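Local coordinates for protein putative N-acetylmuramoyl-L-alanine amidase,autolysin cwp6 (Peptoclostridium difficile, PDB 5J72) that probably hydrolyses the amide link between N-acetylmuramic acid and L-alanine in peptidoglycan, using a zinc-dependent amidase domain held at the cell wall by CWB2 modules, at residues 174-179 with 249-254; 256-261 with 284-289; 260-265 with 278-283. All blocks are in the same frame, centred on the assembly; numbering follows the deposited sequence. Where two conformers were deposited one is given.

Overall arrangement
Contacts 2 and 3 lie inside one CWB2 module, on the beta-alpha-beta unit of strand 260-265, helix 270-283 and strand 287-290, whereas contact 1 ties that module to the preceding one. The centres of contacts 2 and 3 are about 7 Å apart; they share Lys-260 and are stitched together by Gln-285 N, 3.1 Å from Ala-280 O. Contact 1 sits about 8 Å from contact 2, centre to centre, and about 11 Å from contact 3, and Pro-175 touches both, with its CB on Gln-285 O and its CG on Ala-280 CB. All three belong to the wall-binding part of the chain, not to the zinc site of His-460, Glu-477 and His-530.

Contact 1 of 3, residues 174-179 with 249-254; sequences TPLAST and AKEIDK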
loop_
_atom_site.group_PDB
_atom_site.type_symbol
_atom_site.label_atom_id
_atom_site.label_comp_id
_atom_site.label_asym_id
_atom_site.label_seq_id
_atom_site.Cartn_x
_atom_site.Cartn_y
_atom_site.Cartn_z
ATOM N N THR A 174 -5.698 13.472 4.111
ATOM C CA THR A 174 -6.501 12.717 3.133
ATOM C C THR A 174 -7.914 12.504 3.507
ATOM O O THR A 174 -8.769 12.680 2.651
ATOM C CB THR A 174 -5.790 11.354 2.736
ATOM O OG1 THR A 174 -4.646 11.730 1.978
ATOM C CG2 THR A 174 -6.667 10.466 1.925
ATOM N N PRO A 175 -8.268 12.119 4.761
ATOM C CA PRO A 175 -9.688 11.918 5.080
ATOM C C PRO A 175 -10.546 13.205 4.940
ATOM O O PRO A 175 -11.733 13.145 4.650
ATOM C CB PRO A 175 -9.649 11.373 6.532
ATOM C CG PRO A 175 -8.316 10.711 6.614
ATOM C CD PRO A 175 -7.392 11.644 5.853
ATOM N N LEU A 176 -9.915 14.359 5.188
ATOM C CA LEU A 176 -10.666 15.622 5.025
ATOM C C LEU A 176 -10.797 15.948 3.529
ATOM O O LEU A 176 -11.866 16.345 3.085
ATOM C CB LEU A 176 -9.893 16.735 5.708
ATOM C CG LEU A 176 -10.615 18.139 5.590
ATOM C CD1 LEU A 176 -12.048 18.038 6.188
ATOM C CD2 LEU A 176 -9.817 19.161 6.423
ATOM N N ALA A 177 -9.681 15.842 2.750
ATOM C CA ALA A 177 -9.806 16.053 1.308
ATOM C C ALA A 177 -10.861 15.121 0.728
ATOM O O ALA A 177 -11.616 15.549 -0.155
ATOM C CB ALA A 177 -8.460 15.799 0.605
ATOM N N SER A 178 -10.950 13.883 1.232
ATOM C CA SER A 178 -11.941 12.937 0.732
ATOM C C SER A 178 -13.340 13.356 1.145
ATOM O O SER A 178 -14.297 13.181 0.373
ATOM C CB SER A 178 -11.683 11.523 1.265
ATOM O OG SER A 178 -10.302 11.191 1.092
ATOM N N THR A 179 -13.487 13.913 2.363
ATOM C CA THR A 179 -14.801 14.373 2.782
ATOM C C THR A 179 -15.263 15.542 1.879
ATOM O O THR A 179 -16.455 15.632 1.558
ATOM C CB THR A 179 -14.712 14.868 4.258
ATOM O OG1 THR A 179 -14.429 13.695 5.064
ATOM C CG2 THR A 179 -16.017 15.496 4.724
ATOM N N ALA A 249 -10.236 16.327 12.476
ATOM C CA ALA A 249 -11.346 15.459 12.862
ATOM C C ALA A 249 -12.610 16.301 13.183
ATOM O O ALA A 249 -13.730 15.884 12.851
ATOM C CB ALA A 249 -10.937 14.583 14.080
ATOM N N LYS A 250 -12.446 17.450 13.872
ATOM C CA LYS A 250 -13.639 18.273 14.162
ATOM C C LYS A 250 -14.232 18.846 12.871
ATOM O O LYS A 250 -15.457 19.028 12.757
ATOM C CB LYS A 250 -13.236 19.461 15.085
ATOM C CG LYS A 250 -12.863 18.954 16.500
ATOM C CD LYS A 250 -12.318 20.174 17.350
ATOM C CE LYS A 250 -11.948 19.750 18.752
ATOM N NZ LYS A 250 -11.730 20.932 19.633
ATOM N N GLU A 251 -13.354 19.131 11.893
ATOM C CA GLU A 251 -13.869 19.647 10.618
ATOM C C GLU A 251 -14.685 18.543 9.908
ATOM O O GLU A 251 -15.777 18.791 9.407
ATOM C CB GLU A 251 -12.709 20.150 9.761
ATOM C CG GLU A 251 -13.199 20.549 8.357
ATOM C CD GLU A 251 -13.835 21.974 8.258
ATOM O OE1 GLU A 251 -13.899 22.688 9.285
ATOM O OE2 GLU A 251 -14.250 22.361 7.116
ATOM N N ILE A 252 -14.162 17.279 9.904
ATOM C CA ILE A 252 -14.936 16.221 9.271
ATOM C C ILE A 252 -16.309 16.076 9.977
ATOM O O ILE A 252 -17.336 15.867 9.326
ATOM C CB ILE A 252 -14.115 14.872 9.345
ATOM C CG1 ILE A 252 -12.850 14.978 8.438
ATOM C CG2 ILE A 252 -15.011 13.687 8.897
ATOM C CD1 ILE A 252 -11.766 13.845 8.698
ATOM N N ASP A 253 -16.309 16.196 11.305
ATOM C CA ASP A 253 -17.548 16.046 12.081
ATOM C C ASP A 253 -18.636 17.116 11.710
ATOM O O ASP A 253 -19.814 16.913 12.014
ATOM C CB ASP A 253 -17.203 16.143 13.574
ATOM C CG ASP A 253 -18.348 15.785 14.442
ATOM O OD1 ASP A 253 -18.818 14.638 14.355
ATOM O OD2 ASP A 253 -18.795 16.645 15.180
ATOM N N LYS A 254 -18.243 18.208 11.052
ATOM C CA LYS A 254 -19.235 19.205 10.594
ATOM C C LYS A 254 -19.962 18.675 9.387
ATOM O O LYS A 254 -21.051 19.173 9.059
ATOM C CB LYS A 254 -18.536 20.489 10.169
ATOM C CG LYS A 254 -17.965 21.329 11.306
ATOM C CD LYS A 254 -17.128 22.398 10.624
ATOM C CE LYS A 254 -16.859 23.649 11.455
ATOM N NZ LYS A 254 -16.668 24.878 10.543
#
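The helical segments 174-179 and 249-253 run nearly parallel, their axes 9.7 Å apart at closest approach and inclined by 20°, with Leu-176 and Ile-252 the nearest pair of CA atoms at 6.1 Å. Ile-252 makes the largest contribution. Its CG1 lies anti to its carbonyl carbon and carries CD1 to 3.9 Å from Pro-175 CB, while CG2 turns to the hydroxyl of Thr-179. Leu-176 answers from the other helix: with CG anti to the backbone N (chi1 180°), its CD1 touches both Ile-252 CG1 and the methylene CG of Glu-251, the latter only 3.5 Å away. So Glu-251 offers its aliphatic part here, and the bend at its chi2 (82°) takes the carboxylate off to Tyr-180, whose OH bonds OE2. Thr-179 OG1 is itself spent within its helix, donating to Pro-175 O at 2.8 Å in the carbonyl plane, so it meets Ile-252 as a packing surface. This helix-to-helix packing joins two successive CWB2 modules, away from the known metal sites. Ile-236 of strand 232-236 covers Leu-176 and Glu-251, Pro-382 of helix 375-387 backs Thr-174 and Ala-177, and Trp-302 of helix 297-306 lies against the far side of helix 241-253.

Contact 2 of 3, residues 256-261 with 284-289; sequences HDVNKI and QQPIIL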
loop_
_atom_site.group_PDB
_atom_site.type_symbol
_atom_site.label_atom_id
_atom_site.label_comp_id
_atom_site.label_asym_id
_atom_site.label_seq_id
_atom_site.Cartn_x
_atom_site.Cartn_y
_atom_site.Cartn_z
ATOM N N HIS A 256 -20.262 14.930 8.633
ATOM C CA HIS A 256 -20.990 13.712 9.005
ATOM C C HIS A 256 -20.374 13.244 10.315
ATOM O O HIS A 256 -19.278 13.677 10.673
ATOM C CB HIS A 256 -20.908 12.616 7.928
ATOM C CG HIS A 256 -19.506 12.328 7.505
ATOM N ND1 HIS A 256 -18.975 12.842 6.339
ATOM C CD2 HIS A 256 -18.525 11.596 8.090
ATOM C CE1 HIS A 256 -17.715 12.446 6.249
ATOM N NE2 HIS A 256 -17.412 11.693 7.289
ATOM N N ASP A 257 -21.059 12.356 11.023
ATOM C CA ASP A 257 -20.524 11.980 12.319
ATOM C C ASP A 257 -19.201 11.255 12.302
ATOM O O ASP A 257 -19.008 10.327 11.512
ATOM C CB ASP A 257 -21.538 11.043 13.044
ATOM C CG ASP A 257 -22.838 11.738 13.482
ATOM O OD1 ASP A 257 -23.809 11.032 13.771
ATOM O OD2 ASP A 257 -22.870 12.991 13.513
ATOM N N VAL A 258 -18.324 11.656 13.180
ATOM C CA VAL A 258 -17.100 10.916 13.351
ATOM C C VAL A 258 -17.403 9.784 14.363
ATOM O O VAL A 258 -17.730 10.074 15.511
ATOM C CB VAL A 258 -15.973 11.822 13.837
ATOM C CG1 VAL A 258 -14.803 10.984 14.382
ATOM C CG2 VAL A 258 -15.495 12.695 12.668
ATOM N N ASN A 259 -17.322 8.518 13.939
ATOM C CA ASN A 259 -17.567 7.429 14.887
ATOM C C ASN A 259 -16.514 6.327 14.810
ATOM O O ASN A 259 -16.654 5.299 15.441
ATOM C CB ASN A 259 -18.941 6.853 14.675
ATOM C CG ASN A 259 -19.162 6.366 13.298
ATOM O OD1 ASN A 259 -18.214 6.146 12.519
ATOM N ND2 ASN A 259 -20.412 6.256 12.887
ATOM N N LYS A 260 -15.454 6.552 14.048
ATOM C CA LYS A 260 -14.376 5.584 13.926
ATOM C C LYS A 260 -13.061 6.365 13.832
ATOM O O LYS A 260 -13.039 7.436 13.201
ATOM C CB LYS A 260 -14.587 4.739 12.644
ATOM C CG LYS A 260 -13.289 4.138 12.116
ATOM C CD LYS A 260 -13.570 2.864 11.209
ATOM C CE LYS A 260 -14.787 2.955 10.352
ATOM N NZ LYS A 260 -14.803 1.850 9.298
ATOM N N ILE A 261 -11.985 5.885 14.462
ATOM C CA ILE A 261 -10.716 6.570 14.318
ATOM C C ILE A 261 -9.614 5.551 14.026
ATOM O O ILE A 261 -9.691 4.389 14.405
ATOM C CB ILE A 261 -10.321 7.413 15.564
ATOM C CG1 ILE A 261 -10.227 6.525 16.828
ATOM C CG2 ILE A 261 -11.347 8.558 15.745
ATOM C CD1 ILE A 261 -9.696 7.346 18.031
ATOM N N GLN A 284 -13.822 8.210 5.107
ATOM C CA GLN A 284 -14.031 9.617 5.535
ATOM C C GLN A 284 -14.099 9.668 7.039
ATOM O O GLN A 284 -14.989 10.332 7.616
ATOM C CB GLN A 284 -15.326 10.227 4.910
ATOM C CG GLN A 284 -15.208 10.142 3.395
ATOM C CD GLN A 284 -16.394 10.786 2.673
ATOM O OE1 GLN A 284 -17.101 11.613 3.221
ATOM N NE2 GLN A 284 -16.593 10.419 1.411
ATOM N N GLN A 285 -13.179 8.957 7.692
ATOM C CA GLN A 285 -13.130 8.979 9.175
ATOM C C GLN A 285 -11.705 9.384 9.456
ATOM O O GLN A 285 -10.741 9.057 8.728
ATOM C CB GLN A 285 -13.578 7.643 9.792
ATOM C CG GLN A 285 -15.055 7.383 9.500
ATOM C CD GLN A 285 -15.983 8.217 10.381
ATOM O OE1 GLN A 285 -15.740 8.444 11.571
ATOM N NE2 GLN A 285 -17.046 8.723 9.786
ATOM N N PRO A 286 -11.489 10.140 10.534
ATOM C CA PRO A 286 -10.127 10.608 10.786
ATOM C C PRO A 286 -8.999 9.715 11.273
ATOM O O PRO A 286 -9.192 8.694 11.915
ATOM C CB PRO A 286 -10.340 11.723 11.813
ATOM C CG PRO A 286 -11.604 11.339 12.546
ATOM C CD PRO A 286 -12.405 10.392 11.667
ATOM N N ILE A 287 -7.806 10.190 10.947
ATOM C CA ILE A 287 -6.562 9.619 11.478
ATOM C C ILE A 287 -6.243 10.522 12.692
ATOM O O ILE A 287 -6.151 11.753 12.562
ATOM C CB ILE A 287 -5.398 9.697 10.468
ATOM C CG1 ILE A 287 -5.686 8.772 9.237
ATOM C CG2 ILE A 287 -4.076 9.275 11.183
ATOM C CD1 ILE A 287 -4.668 9.126 8.069
ATOM N N ILE A 288 -6.138 9.904 13.873
ATOM C CA ILE A 288 -5.892 10.657 15.095
ATOM C C ILE A 288 -4.470 10.383 15.454
ATOM O O ILE A 288 -4.061 9.221 15.583
ATOM C CB ILE A 288 -6.861 10.163 16.184
ATOM C CG1 ILE A 288 -8.334 10.588 15.865
ATOM C CG2 ILE A 288 -6.394 10.724 17.567
ATOM C CD1 ILE A 288 -8.596 12.132 15.952
ATOM N N LEU A 289 -3.675 11.429 15.586
ATOM C CA LEU A 289 -2.293 11.227 15.942
ATOM C C LEU A 289 -2.095 11.250 17.493
ATOM O O LEU A 289 -2.629 12.111 18.188
ATOM C CB LEU A 289 -1.417 12.283 15.262
ATOM C CG LEU A 289 -1.492 12.207 13.732
ATOM C CD1 LEU A 289 -0.513 13.286 13.124
ATOM C CD2 LEU A 289 -1.049 10.772 13.252
#
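Two neighbouring parallel strands of a CWB2 module, 260-265 and 287-290, are entered through loops that this contact ties together, and it runs on into the first strand residues. Gln-285 carries most of the polar part, three of its four hydrogen bonds. Its side chain, bent at chi2 (-76°), lays the amide along the backbone of 257-260 and reads both kinds of peptide group there. Its NE2 donates to Asp-257 O at 3.1 Å, almost straight and in the planes of both amide and carbonyl. Its OE1 takes two backbone N-H groups, Asn-259 N at 2.8 Å and Lys-260 N at 3.1 Å, both from above the amide plane; three bonds thus fix the rotation of the group. Just before Asp-257, His-256 points its ring edge at the other segment's main chain: NE2 donates to Gln-284 O at 2.8 Å with an N-H...O angle of 172°, so NE2 bears a proton. CG of His-256 takes the crowded position between N and carbonyl carbon (chi1 52°), which brings the ring round to that carbonyl. Val-258 CG1 meets Pro-286 CD tip to tip at 3.7 Å, and Ile-261 CG2 crosses obliquely onto Ile-288 CG1 at 3.6 Å. Gln-284, with positive phi, is the C-prime residue of the Schellman motif closing helix 270-283, so the arrangement belongs to the helix-to-strand return of a right-handed beta-alpha-beta crossover.

Contact 3 of 3, residues 260-265 with 278-283; sequences KIYIAN and SKAGED
Tyr-262 and Lys-260 leave strand 260-265 on the same face and converge on one carboxylate oxygen, OD2 of Asp-283, in the last turn of helix 270-283. The tyrosine ring crosses the Asp-283 side chain at about a right angle, with ring and carboxylate planes 39° apart. OD2 lies at the ring's edge, in the ring plane, and takes the phenol hydroxyl in a very short bond, 2.5 Å from Tyr-262 OH. Lys-260 also crosses Asp-283 at about a right angle; its chain, bent at chi3, brings NZ to 2.9 Å from OD2. Both donors reach OD2 from above the carboxylate plane, the lysine more steeply. The other oxygen is held from within the helix: Lys-279, bent at chi2, sets NZ 2.9 Å from OD1 of Asp-283, on the syn lone pair. One aspartate thus serves two lysines and a tyrosine, and the two ammonium groups, with NZ of Lys-260 5.1 Å from NZ of Lys-279, would probably help keep it ionised. Alongside, Lys-279 passes obliquely by the phenol, its CE 3.6 Å from Tyr-262 OH, and Ala-280 CB rests 3.8 Å from CD2 of Tyr-262. The ring of Tyr-312 in strand 308-314 meets that of Tyr-262. The axes of the segments 260-265 and 278-283 approach to 9.6 Å at 163°, the antiparallel packing of helix on sheet characteristic of a beta-alpha-beta unit, here within a CWB2 module.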
loop_
_atom_site.group_PDB
_atom_site.type_symbol
_atom_site.label_atom_id
_atom_site.label_comp_id
_atom_site.label_asym_id
_atom_site.label_seq_id
_atom_site.Cartn_x
_atom_site.Cartn_y
_atom_site.Cartn_z
ATOM N N LYS A 260 -15.454 6.552 14.048
ATOM C CA LYS A 260 -14.376 5.584 13.926
ATOM C C LYS A 260 -13.061 6.365 13.832
ATOM O O LYS A 260 -13.039 7.436 13.201
ATOM C CB LYS A 260 -14.587 4.739 12.644
ATOM C CG LYS A 260 -13.289 4.138 12.116
ATOM C CD LYS A 260 -13.570 2.864 11.209
ATOM C CE LYS A 260 -14.787 2.955 10.352
ATOM N NZ LYS A 260 -14.803 1.850 9.298
ATOM N N ILE A 261 -11.985 5.885 14.462
ATOM C CA ILE A 261 -10.716 6.570 14.318
ATOM C C ILE A 261 -9.614 5.551 14.026
ATOM O O ILE A 261 -9.691 4.389 14.405
ATOM C CB ILE A 261 -10.321 7.413 15.564
ATOM C CG1 ILE A 261 -10.227 6.525 16.828
ATOM C CG2 ILE A 261 -11.347 8.558 15.745
ATOM C CD1 ILE A 261 -9.696 7.346 18.031
ATOM N N TYR A 262 -8.604 6.004 13.293
ATOM C CA TYR A 262 -7.444 5.219 12.983
ATOM C C TYR A 262 -6.346 5.971 13.678
ATOM O O TYR A 262 -6.052 7.090 13.311
ATOM C CB TYR A 262 -7.183 5.197 11.452
ATOM C CG TYR A 262 -8.266 4.418 10.718
ATOM C CD1 TYR A 262 -8.200 3.034 10.603
ATOM C CD2 TYR A 262 -9.349 5.064 10.147
ATOM C CE1 TYR A 262 -9.166 2.315 9.923
ATOM C CE2 TYR A 262 -10.354 4.347 9.480
ATOM C CZ TYR A 262 -10.246 2.969 9.371
ATOM O OH TYR A 262 -11.207 2.218 8.759
ATOM N N ILE A 263 -5.692 5.342 14.691
ATOM C CA ILE A 263 -4.652 6.045 15.454
ATOM C C ILE A 263 -3.251 5.693 14.974
ATOM O O ILE A 263 -2.952 4.507 14.680
ATOM C CB ILE A 263 -4.818 5.613 16.936
ATOM C CG1 ILE A 263 -6.166 6.123 17.470
ATOM C CG2 ILE A 263 -3.670 6.166 17.757
ATOM C CD1 ILE A 263 -6.563 5.443 18.816
ATOM N N ALA A 264 -2.388 6.673 14.893
ATOM C CA ALA A 264 -0.970 6.432 14.576
ATOM C C ALA A 264 -0.151 7.337 15.524
ATOM O O ALA A 264 -0.680 8.346 16.045
ATOM C CB ALA A 264 -0.631 6.806 13.117
ATOM N N ASN A 265 1.131 6.974 15.740
ATOM C CA ASN A 265 2.009 7.792 16.590
ATOM C C ASN A 265 2.398 9.026 15.753
ATOM O O ASN A 265 2.932 8.867 14.690
ATOM C CB ASN A 265 3.220 6.959 17.022
ATOM C CG ASN A 265 4.064 7.719 18.010
ATOM O OD1 ASN A 265 4.503 8.836 17.696
ATOM N ND2 ASN A 265 4.317 7.181 19.211
ATOM N N SER A 278 -5.304 5.826 2.765
ATOM C CA SER A 278 -6.305 5.583 1.733
ATOM C C SER A 278 -7.532 4.982 2.351
ATOM O O SER A 278 -8.634 5.244 1.862
ATOM C CB SER A 278 -5.766 4.685 0.590
ATOM O OG SER A 278 -5.455 3.372 1.061
ATOM N N LYS A 279 -7.371 4.231 3.413
ATOM C CA LYS A 279 -8.534 3.566 3.975
ATOM C C LYS A 279 -9.357 4.589 4.827
ATOM O O LYS A 279 -10.598 4.655 4.724
ATOM C CB LYS A 279 -8.025 2.398 4.839
ATOM C CG LYS A 279 -9.158 1.775 5.679
ATOM C CD LYS A 279 -10.290 1.207 4.767
ATOM C CE LYS A 279 -11.292 0.420 5.619
ATOM N NZ LYS A 279 -12.633 0.342 4.991
ATOM N N ALA A 280 -8.658 5.352 5.653
ATOM C CA ALA A 280 -9.309 6.414 6.438
ATOM C C ALA A 280 -10.040 7.374 5.415
ATOM O O ALA A 280 -11.115 7.895 5.683
ATOM C CB ALA A 280 -8.219 7.219 7.199
ATOM N N GLY A 281 -9.385 7.614 4.225
ATOM C CA GLY A 281 -10.001 8.493 3.219
ATOM C C GLY A 281 -11.256 7.885 2.634
ATOM O O GLY A 281 -12.261 8.582 2.459
ATOM N N GLU A 282 -11.222 6.617 2.303
ATOM C CA GLU A 282 -12.419 5.958 1.734
ATOM C C GLU A 282 -13.572 5.971 2.760
ATOM O O GLU A 282 -14.710 6.199 2.386
ATOM C CB GLU A 282 -12.082 4.458 1.402
ATOM C CG GLU A 282 -13.292 3.703 0.942
ATOM C CD GLU A 282 -12.986 2.208 0.685
ATOM O OE1 GLU A 282 -11.863 1.894 0.268
ATOM O OE2 GLU A 282 -13.907 1.375 0.877
ATOM N N ASP A 283 -13.252 5.759 4.042
ATOM C CA ASP A 283 -14.276 5.772 5.096
ATOM C C ASP A 283 -14.659 7.199 5.488
ATOM O O ASP A 283 -15.670 7.379 6.123
ATOM C CB ASP A 283 -13.717 5.141 6.370
ATOM C CG ASP A 283 -13.522 3.618 6.290
ATOM O OD1 ASP A 283 -13.828 3.024 5.220
ATOM O OD2 ASP A 283 -13.076 3.027 7.305
#